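Local coordinates for protein CopC (Methylosinus trichosporium OB3b, PDB 5ICU) that binds copper(II) and, as a periplasmic member of the CopC family, probably takes part in copper homeostasis as a carrier or chaperone, at residues V22-G27 with G89-T94; G50-A55 with T62-E67; R78-S81 with H85-E88. All coordinates share one frame; numbering follows the deposited sequence.

Interaction 1 is core packing: a tyrosine of strand 86-95 reaches the aliphatic side chains of strand 21-26, so it joins the two sheets of the sandwich. Interaction 2 lies at the surface, where a loop pairs with strand 60-64, the neighbour of 21-26 in its sheet; Val22 O accepts a backbone hydrogen bond from Leu63 N, tying it to interaction 1. Interaction 3 is the end of the hairpin of strands 71-80 and 86-95, partly buried, and it carries a copper ligand. It touches interaction 1 where Phe26 CZ meets Val79 CG1. Side chains alone make the first contact, whereas backbone bonds dominate the second and third, and the third adds a serine hydroxyl and a metal.

Interaction 1: residues V22-G27 with G89-T94; sequences VKLRFG and GKYEFT
Tyr91 reaches from strand 86-95 across to Val22 and Leu24 of strand 21-26, and its ring spans most of the gap between two strands that belong to different sheets. The backbones stay well apart, with the CA atoms of Val22 and Phe93 10.7 Å from each other, so the contact is made by side chains.

The van der Waals touches gather at the far end of the tyrosine. Leu24 CD2 sits at the edge of the ring, in its plane, 3.6 Å from Tyr91 OH and 4.0 Å from Tyr91 CE2, the second being the carbon-to-carbon touch; the two side chains run past each other in opposite directions. Val22 comes at the tyrosine head-on and uses one branch, its CG1 lying 3.7 Å from Tyr91 OH. A chi1 of 170°, with CG1 anti to the backbone N, swings that branch to the tyrosine.

The polar part is the hydroxyl itself, which makes a weak hydrogen bond to the carbonyl of Pro9. Around it, Ala7 and Leu4 of strand 4-8 pack on Tyr91 and Leu24 respectively, and Val75 of strand 71-80 lies against Tyr91.

This is the facing of two sheets in the cupredoxin-like sandwich of the CopC domain. Between the two strands the chemistry is van der Waals contact, with the buried hydroxyl given a weak bond to the carbonyl of Pro9 while two methyl groups, from Leu24 and Val22, close in on its far side.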
loop_
_atom_site.group_PDB
_atom_site.type_symbol
_atom_site.label_atom_id
_atom_site.label_comp_id
_atom_site.label_asym_id
_atom_site.label_seq_id
_atom_site.Cartn_x
_atom_site.Cartn_y
_atom_site.Cartn_z
ATOM N N VAL A 22 5.129 -1.399 -0.855
ATOM C CA VAL A 22 4.212 -0.735 0.059
ATOM C C VAL A 22 4.062 -1.664 1.243
ATOM O O VAL A 22 3.794 -2.859 1.044
ATOM C CB VAL A 22 2.856 -0.477 -0.597
ATOM C CG1 VAL A 22 1.811 -0.012 0.423
ATOM C CG2 VAL A 22 2.985 0.525 -1.710
ATOM N N LYS A 23 4.256 -1.145 2.441
ATOM C CA LYS A 23 4.132 -1.897 3.688
ATOM C C LYS A 23 3.031 -1.305 4.511
ATOM O O LYS A 23 3.065 -0.110 4.836
ATOM C CB LYS A 23 5.421 -1.822 4.520
ATOM C CG LYS A 23 6.642 -2.284 3.809
ATOM C CD LYS A 23 7.883 -2.389 4.679
ATOM C CE LYS A 23 9.164 -1.885 4.037
ATOM N NZ LYS A 23 10.335 -2.756 4.369
ATOM N N LEU A 24 2.055 -2.114 4.904
ATOM C CA LEU A 24 0.958 -1.655 5.747
ATOM C C LEU A 24 0.921 -2.435 7.033
ATOM O O LEU A 24 1.128 -3.650 7.016
ATOM C CB LEU A 24 -0.357 -1.861 4.995
ATOM C CG LEU A 24 -0.524 -1.231 3.616
ATOM C CD1 LEU A 24 -1.929 -1.481 3.090
ATOM C CD2 LEU A 24 -0.263 0.251 3.621
ATOM N N ARG A 25 0.652 -1.762 8.150
ATOM C CA ARG A 25 0.490 -2.417 9.452
ATOM C C ARG A 25 -0.836 -1.985 10.019
ATOM O O ARG A 25 -1.221 -0.798 9.947
ATOM C CB ARG A 25 1.638 -2.043 10.398
ATOM C CG ARG A 25 1.513 -2.662 11.761
ATOM C CD ARG A 25 2.799 -2.649 12.549
ATOM N NE ARG A 25 3.253 -1.303 12.834
ATOM C CZ ARG A 25 2.849 -0.549 13.871
ATOM N NH1 ARG A 25 1.963 -1.005 14.759
ATOM N NH2 ARG A 25 3.361 0.674 14.040
ATOM N N PHE A 26 -1.556 -2.959 10.576
ATOM C CA PHE A 26 -2.921 -2.808 11.060
ATOM C C PHE A 26 -2.966 -2.979 12.569
ATOM O O PHE A 26 -2.040 -3.521 13.175
ATOM C CB PHE A 26 -3.852 -3.774 10.325
ATOM C CG PHE A 26 -3.872 -3.572 8.841
ATOM C CD1 PHE A 26 -2.934 -4.175 8.025
ATOM C CD2 PHE A 26 -4.785 -2.722 8.259
ATOM C CE1 PHE A 26 -2.916 -3.947 6.655
ATOM C CE2 PHE A 26 -4.760 -2.483 6.909
ATOM C CZ PHE A 26 -3.810 -3.088 6.111
ATOM N N GLY A 27 -4.086 -2.583 13.160
ATOM C CA GLY A 27 -4.290 -2.705 14.585
ATOM C C GLY A 27 -4.675 -4.065 15.095
ATOM O O GLY A 27 -4.769 -4.266 16.330
ATOM N N GLY A 89 -9.515 1.328 3.041
ATOM C CA GLY A 89 -8.955 2.671 3.207
ATOM C C GLY A 89 -8.092 2.977 1.999
ATOM O O GLY A 89 -8.002 2.221 1.040
ATOM N N LYS A 90 -7.467 4.143 2.043
ATOM C CA LYS A 90 -6.750 4.700 0.908
ATOM C C LYS A 90 -5.963 5.937 1.328
ATOM O O LYS A 90 -6.388 6.647 2.221
ATOM C CB LYS A 90 -7.666 5.002 -0.276
ATOM C CG LYS A 90 -8.732 6.077 -0.060
ATOM C CD LYS A 90 -9.894 5.593 0.797
ATOM C CE LYS A 90 -11.050 6.545 0.796
ATOM N NZ LYS A 90 -12.113 6.082 1.719
ATOM N N TYR A 91 -4.847 6.153 0.666
ATOM C CA TYR A 91 -4.067 7.376 0.886
ATOM C C TYR A 91 -3.188 7.673 -0.305
ATOM O O TYR A 91 -2.975 6.799 -1.122
ATOM C CB TYR A 91 -3.227 7.265 2.166
ATOM C CG TYR A 91 -2.140 6.181 2.111
ATOM C CD1 TYR A 91 -0.869 6.455 1.588
ATOM C CD2 TYR A 91 -2.352 4.883 2.589
ATOM C CE1 TYR A 91 0.106 5.456 1.518
ATOM C CE2 TYR A 91 -1.392 3.915 2.533
ATOM C CZ TYR A 91 -0.147 4.203 2.011
ATOM O OH TYR A 91 0.837 3.240 1.974
ATOM N N GLU A 92 -2.689 8.897 -0.380
ATOM C CA GLU A 92 -1.871 9.340 -1.493
ATOM C C GLU A 92 -0.415 9.436 -1.072
ATOM O O GLU A 92 -0.113 9.688 0.090
ATOM C CB GLU A 92 -2.382 10.691 -1.986
ATOM C CG GLU A 92 -1.689 11.292 -3.200
ATOM C CD GLU A 92 -0.573 12.280 -2.911
ATOM O OE1 GLU A 92 -0.461 12.834 -1.794
ATOM O OE2 GLU A 92 0.222 12.522 -3.830
ATOM N N PHE A 93 0.487 9.237 -2.031
ATOM C CA PHE A 93 1.913 9.590 -1.834
ATOM C C PHE A 93 2.465 10.028 -3.168
ATOM O O PHE A 93 1.872 9.781 -4.187
ATOM C CB PHE A 93 2.732 8.466 -1.211
ATOM C CG PHE A 93 3.023 7.334 -2.140
ATOM C CD1 PHE A 93 2.138 6.311 -2.302
ATOM C CD2 PHE A 93 4.222 7.295 -2.870
ATOM C CE1 PHE A 93 2.410 5.262 -3.150
ATOM C CE2 PHE A 93 4.497 6.260 -3.718
ATOM C CZ PHE A 93 3.603 5.228 -3.878
ATOM N N THR A 94 3.615 10.704 -3.125
ATOM C CA THR A 94 4.252 11.227 -4.333
ATOM C C THR A 94 5.668 10.725 -4.462
ATOM O O THR A 94 6.415 10.695 -3.479
ATOM C CB THR A 94 4.250 12.761 -4.312
ATOM O OG1 THR A 94 2.895 13.252 -4.267
ATOM C CG2 THR A 94 4.903 13.289 -5.587
#

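Interaction 2: residues G50-A55 with T62-E67; sequences GAKGQA and TLDAPE
Lys52 and Thr62 face each other across a short antiparallel pairing, and their side chains cross at an angle close to the backbone. Lys52 CG lies 3.2 Å from Thr62 OG1, brought there by a chi1 of 63° that puts CG between its own backbone N and carbonyl carbon. The threonine hydroxyl is placed likewise, with a chi1 of 64°, while Thr62 CG2 packs on Lys23 of strand 21-26.

Farther out, the lysine chain bends at chi3 and its end comes over toward Asp64. Lys52 NZ stops 4.0 Å from Asp64 OD2, too far for a salt bridge, so the two opposite charges attract without direct contact. Asp64 CB does not point at the loop, but its carboxylate swings nearer.

Leu63 belongs to a different side of the strand. Its CD1 meets the backbone of Gly50, 3.5 Å from Gly50 N, and the rest of the side chain packs on Ile37, Ile39 and Val48 of the other sheet.

Beneath the side chains, two backbone bonds join the same residue pair: Lys52 N donates to Thr62 O at 2.8 Å, in the carbonyl plane, and Thr62 N returns the bond to Lys52 O at 2.9 Å. Ala51 CA adds a CA-H...O contact to Thr62 O at 3.5 Å.

The bridge fastens the connection between strands 46-50 and 60-64 along the outer edge of the three-stranded sheet, and thus across from one sheet to the other. Its firm hold is the reciprocal pair of backbone bonds; the lysine and aspartate probably contribute only a modest, solvent-screened attraction.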
loop_
_atom_site.group_PDB
_atom_site.type_symbol
_atom_site.label_atom_id
_atom_site.label_comp_id
_atom_site.label_asym_id
_atom_site.label_seq_id
_atom_site.Cartn_x
_atom_site.Cartn_y
_atom_site.Cartn_z
ATOM N N GLY A 50 -2.263 -6.575 -5.253
ATOM C CA GLY A 50 -1.900 -7.838 -4.606
ATOM C C GLY A 50 -1.780 -7.693 -3.116
ATOM O O GLY A 50 -2.268 -6.698 -2.564
ATOM N N ALA A 51 -1.183 -8.671 -2.436
ATOM C CA ALA A 51 -0.946 -8.622 -0.991
ATOM C C ALA A 51 -0.189 -9.855 -0.580
ATOM O O ALA A 51 -0.498 -10.964 -1.023
ATOM C CB ALA A 51 -2.259 -8.541 -0.211
ATOM N N LYS A 52 0.834 -9.664 0.248
ATOM C CA LYS A 52 1.469 -10.840 0.852
ATOM C C LYS A 52 1.704 -10.581 2.314
ATOM O O LYS A 52 1.682 -9.438 2.770
ATOM C CB LYS A 52 2.714 -11.303 0.105
ATOM C CG LYS A 52 3.825 -10.368 0.060
ATOM C CD LYS A 52 5.070 -11.024 -0.561
ATOM C CE LYS A 52 4.976 -11.222 -2.064
ATOM N NZ LYS A 52 6.107 -12.091 -2.557
ATOM N N GLY A 53 1.800 -11.668 3.051
ATOM C CA GLY A 53 2.108 -11.593 4.479
ATOM C C GLY A 53 2.899 -12.782 4.940
ATOM O O GLY A 53 3.125 -13.720 4.196
ATOM N N GLN A 54 3.275 -12.748 6.202
ATOM C CA GLN A 54 4.021 -13.818 6.870
ATOM C C GLN A 54 3.213 -14.197 8.088
ATOM O O GLN A 54 2.714 -13.322 8.808
ATOM C CB GLN A 54 5.418 -13.325 7.304
ATOM C CG GLN A 54 6.306 -12.755 6.204
ATOM C CD GLN A 54 7.719 -12.455 6.685
ATOM O OE1 GLN A 54 8.037 -12.549 7.888
ATOM N NE2 GLN A 54 8.604 -12.114 5.731
ATOM N N ALA A 55 3.095 -15.502 8.359
ATOM C CA ALA A 55 2.238 -15.972 9.434
ATOM C C ALA A 55 2.581 -15.466 10.841
ATOM O O ALA A 55 1.702 -15.283 11.686
ATOM C CB ALA A 55 2.254 -17.498 9.452
ATOM N N THR A 62 2.367 -6.658 2.755
ATOM C CA THR A 62 3.207 -5.923 1.790
ATOM C C THR A 62 2.731 -6.130 0.358
ATOM O O THR A 62 2.020 -7.118 0.047
ATOM C CB THR A 62 4.691 -6.308 1.887
ATOM O OG1 THR A 62 4.853 -7.673 1.528
ATOM C CG2 THR A 62 5.282 -6.051 3.258
ATOM N N LEU A 63 3.071 -5.160 -0.506
ATOM C CA LEU A 63 2.807 -5.275 -1.936
ATOM C C LEU A 63 4.097 -4.859 -2.654
ATOM O O LEU A 63 4.561 -3.729 -2.460
ATOM C CB LEU A 63 1.659 -4.354 -2.328
ATOM C CG LEU A 63 1.391 -4.272 -3.850
ATOM C CD1 LEU A 63 1.023 -5.627 -4.407
ATOM C CD2 LEU A 63 0.334 -3.223 -4.068
ATOM N N ASP A 64 4.617 -5.742 -3.513
ATOM C CA ASP A 64 5.794 -5.389 -4.337
ATOM C C ASP A 64 5.355 -4.466 -5.453
ATOM O O ASP A 64 4.405 -4.765 -6.183
ATOM C CB ASP A 64 6.397 -6.644 -4.893
ATOM C CG ASP A 64 7.108 -7.459 -3.839
ATOM O OD1 ASP A 64 7.382 -6.957 -2.718
ATOM O OD2 ASP A 64 7.411 -8.625 -4.141
ATOM N N ALA A 65 5.993 -3.311 -5.566
ATOM C CA ALA A 65 5.628 -2.343 -6.606
ATOM C C ALA A 65 6.541 -2.511 -7.809
ATOM O O ALA A 65 7.738 -2.677 -7.653
ATOM C CB ALA A 65 5.729 -0.930 -6.083
ATOM N N PRO A 66 6.003 -2.340 -9.001
ATOM C CA PRO A 66 6.899 -2.108 -10.155
ATOM C C PRO A 66 7.514 -0.735 -10.049
ATOM O O PRO A 66 7.208 0.046 -9.151
ATOM C CB PRO A 66 5.941 -2.144 -11.344
ATOM C CG PRO A 66 4.679 -1.579 -10.767
ATOM C CD PRO A 66 4.592 -2.050 -9.333
ATOM N N GLU A 67 8.452 -0.428 -10.925
ATOM C CA GLU A 67 9.053 0.860 -11.000
ATOM C C GLU A 67 8.024 1.901 -11.310
ATOM O O GLU A 67 7.338 1.792 -12.339
ATOM C CB GLU A 67 10.156 0.855 -12.072
ATOM C CG GLU A 67 10.898 2.164 -12.218
ATOM C CD GLU A 67 11.740 2.567 -11.014
ATOM O OE1 GLU A 67 11.980 1.739 -10.133
ATOM O OE2 GLU A 67 12.247 3.724 -10.991
#

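Interaction 3: residues R78-S81 with H85-E88; sequences RVLS and HIVE. With CU (copper (II) ion), chain B.
The copper site of CopC lies at the end of this hairpin, where His85 binds copper through ND1 at 2.0 Å. His1 and Asp83 are the other protein residues of the site, and a water lies 2.4 Å from the copper. The CB of His85 points away from segment 78-81, but its carbonyl turns back to it: Ser81 N and Ser81 OG both donate to His85 O, at 2.9 and 2.8 Å, arriving from opposite faces of the carbonyl plane. This double grip should hold the backbone of a metal ligand in place, and Ser81 OG is bonded as well to the backbone N of Ser2, next to His1.

Strands 71-80 and 86-95 form an antiparallel beta hairpin in the five-stranded sheet of the cupredoxin-like sandwich. Here Val79 and Val87 form the hydrogen-bonded pair, between non-hydrogen-bonded pairs Arg78-Glu88 and Leu80-Ile86; Val79 N reaches Val87 O at 2.8 Å and Val87 N reaches Val79 O at 3.0 Å. Their side chains lie side by side on the inner, buried face.

The other face carries Arg78, Leu80, Ile86 and Glu88. Arg78, extended from CG to NE, crosses Ile86 obliquely and lays one face of its guanidinium on Ile86 CG2, which sits over the centre 4.0 Å above the plane. Leu80 CD1 meets Ile86 CG1 at 4.1 Å, and Glu88 turns to a salt bridge with Lys90.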
loop_
_atom_site.group_PDB
_atom_site.type_symbol
_atom_site.label_atom_id
_atom_site.label_comp_id
_atom_site.label_asym_id
_atom_site.label_seq_id
_atom_site.Cartn_x
_atom_site.Cartn_y
_atom_site.Cartn_z
ATOM N N ARG A 78 -8.236 -3.137 0.881
ATOM C CA ARG A 78 -9.485 -3.692 1.337
ATOM C C ARG A 78 -9.139 -5.038 1.950
ATOM O O ARG A 78 -8.784 -5.985 1.220
ATOM C CB ARG A 78 -10.411 -3.816 0.149
ATOM C CG ARG A 78 -11.911 -4.108 0.563
ATOM C CD ARG A 78 -12.891 -3.888 -0.583
ATOM N NE ARG A 78 -14.267 -4.207 -0.179
ATOM C CZ ARG A 78 -14.798 -5.426 -0.127
ATOM N NH1 ARG A 78 -14.105 -6.487 -0.461
ATOM N NH2 ARG A 78 -16.060 -5.588 0.283
ATOM N N VAL A 79 -9.136 -5.098 3.281
ATOM C CA VAL A 79 -8.584 -6.226 4.003
ATOM C C VAL A 79 -9.667 -6.949 4.763
ATOM O O VAL A 79 -10.647 -6.336 5.190
ATOM C CB VAL A 79 -7.432 -5.790 4.960
ATOM C CG1 VAL A 79 -6.335 -5.077 4.166
ATOM C CG2 VAL A 79 -7.923 -4.911 6.103
ATOM N N LEU A 80 -9.445 -8.247 4.949
ATOM C CA LEU A 80 -10.317 -9.053 5.838
ATOM C C LEU A 80 -9.624 -9.190 7.176
ATOM O O LEU A 80 -8.567 -9.778 7.266
ATOM C CB LEU A 80 -10.617 -10.425 5.214
ATOM C CG LEU A 80 -11.566 -11.287 6.074
ATOM C CD1 LEU A 80 -12.897 -10.664 6.288
ATOM C CD2 LEU A 80 -11.675 -12.644 5.472
ATOM N N SER A 81 -10.212 -8.586 8.201
ATOM C CA SER A 81 -9.656 -8.652 9.563
ATOM C C SER A 81 -9.828 -10.038 10.144
ATOM O O SER A 81 -10.737 -10.770 9.780
ATOM C CB SER A 81 -10.367 -7.656 10.466
ATOM O OG SER A 81 -10.395 -6.332 9.937
ATOM N N HIS A 85 -14.198 -8.879 9.989
ATOM C CA HIS A 85 -14.741 -7.605 9.487
ATOM C C HIS A 85 -13.871 -7.003 8.433
ATOM O O HIS A 85 -12.644 -7.060 8.513
ATOM C CB HIS A 85 -14.933 -6.630 10.644
ATOM C CG HIS A 85 -15.761 -7.217 11.750
ATOM N ND1 HIS A 85 -15.564 -6.887 13.060
ATOM C CD2 HIS A 85 -16.719 -8.175 11.753
ATOM C CE1 HIS A 85 -16.374 -7.597 13.830
ATOM N NE2 HIS A 85 -17.089 -8.378 13.056
ATOM N N ILE A 86 -14.516 -6.468 7.414
ATOM C CA ILE A 86 -13.808 -5.883 6.280
ATOM C C ILE A 86 -13.497 -4.420 6.568
ATOM O O ILE A 86 -14.345 -3.680 7.061
ATOM C CB ILE A 86 -14.665 -6.004 5.003
ATOM C CG1 ILE A 86 -14.995 -7.469 4.727
ATOM C CG2 ILE A 86 -13.979 -5.339 3.819
ATOM C CD1 ILE A 86 -16.143 -7.654 3.768
ATOM N N VAL A 87 -12.268 -4.031 6.236
ATOM C CA VAL A 87 -11.792 -2.665 6.354
ATOM C C VAL A 87 -11.263 -2.180 4.993
ATOM O O VAL A 87 -10.399 -2.835 4.385
ATOM C CB VAL A 87 -10.693 -2.545 7.426
ATOM C CG1 VAL A 87 -10.037 -1.179 7.396
ATOM C CG2 VAL A 87 -11.243 -2.880 8.819
ATOM N N GLU A 88 -11.764 -1.041 4.529
ATOM C CA GLU A 88 -11.229 -0.335 3.384
ATOM C C GLU A 88 -10.556 0.944 3.797
ATOM O O GLU A 88 -10.990 1.617 4.740
ATOM C CB GLU A 88 -12.310 -0.011 2.347
ATOM C CG GLU A 88 -13.349 1.018 2.756
ATOM C CD GLU A 88 -13.010 2.481 2.622
ATOM O OE1 GLU A 88 -12.159 2.882 1.867
ATOM O OE2 GLU A 88 -13.760 3.319 3.245
HETATM CU CU CU B . -14.190 -5.646 13.719
HETATM O O HOH W 1 -15.046 -5.134 15.872
#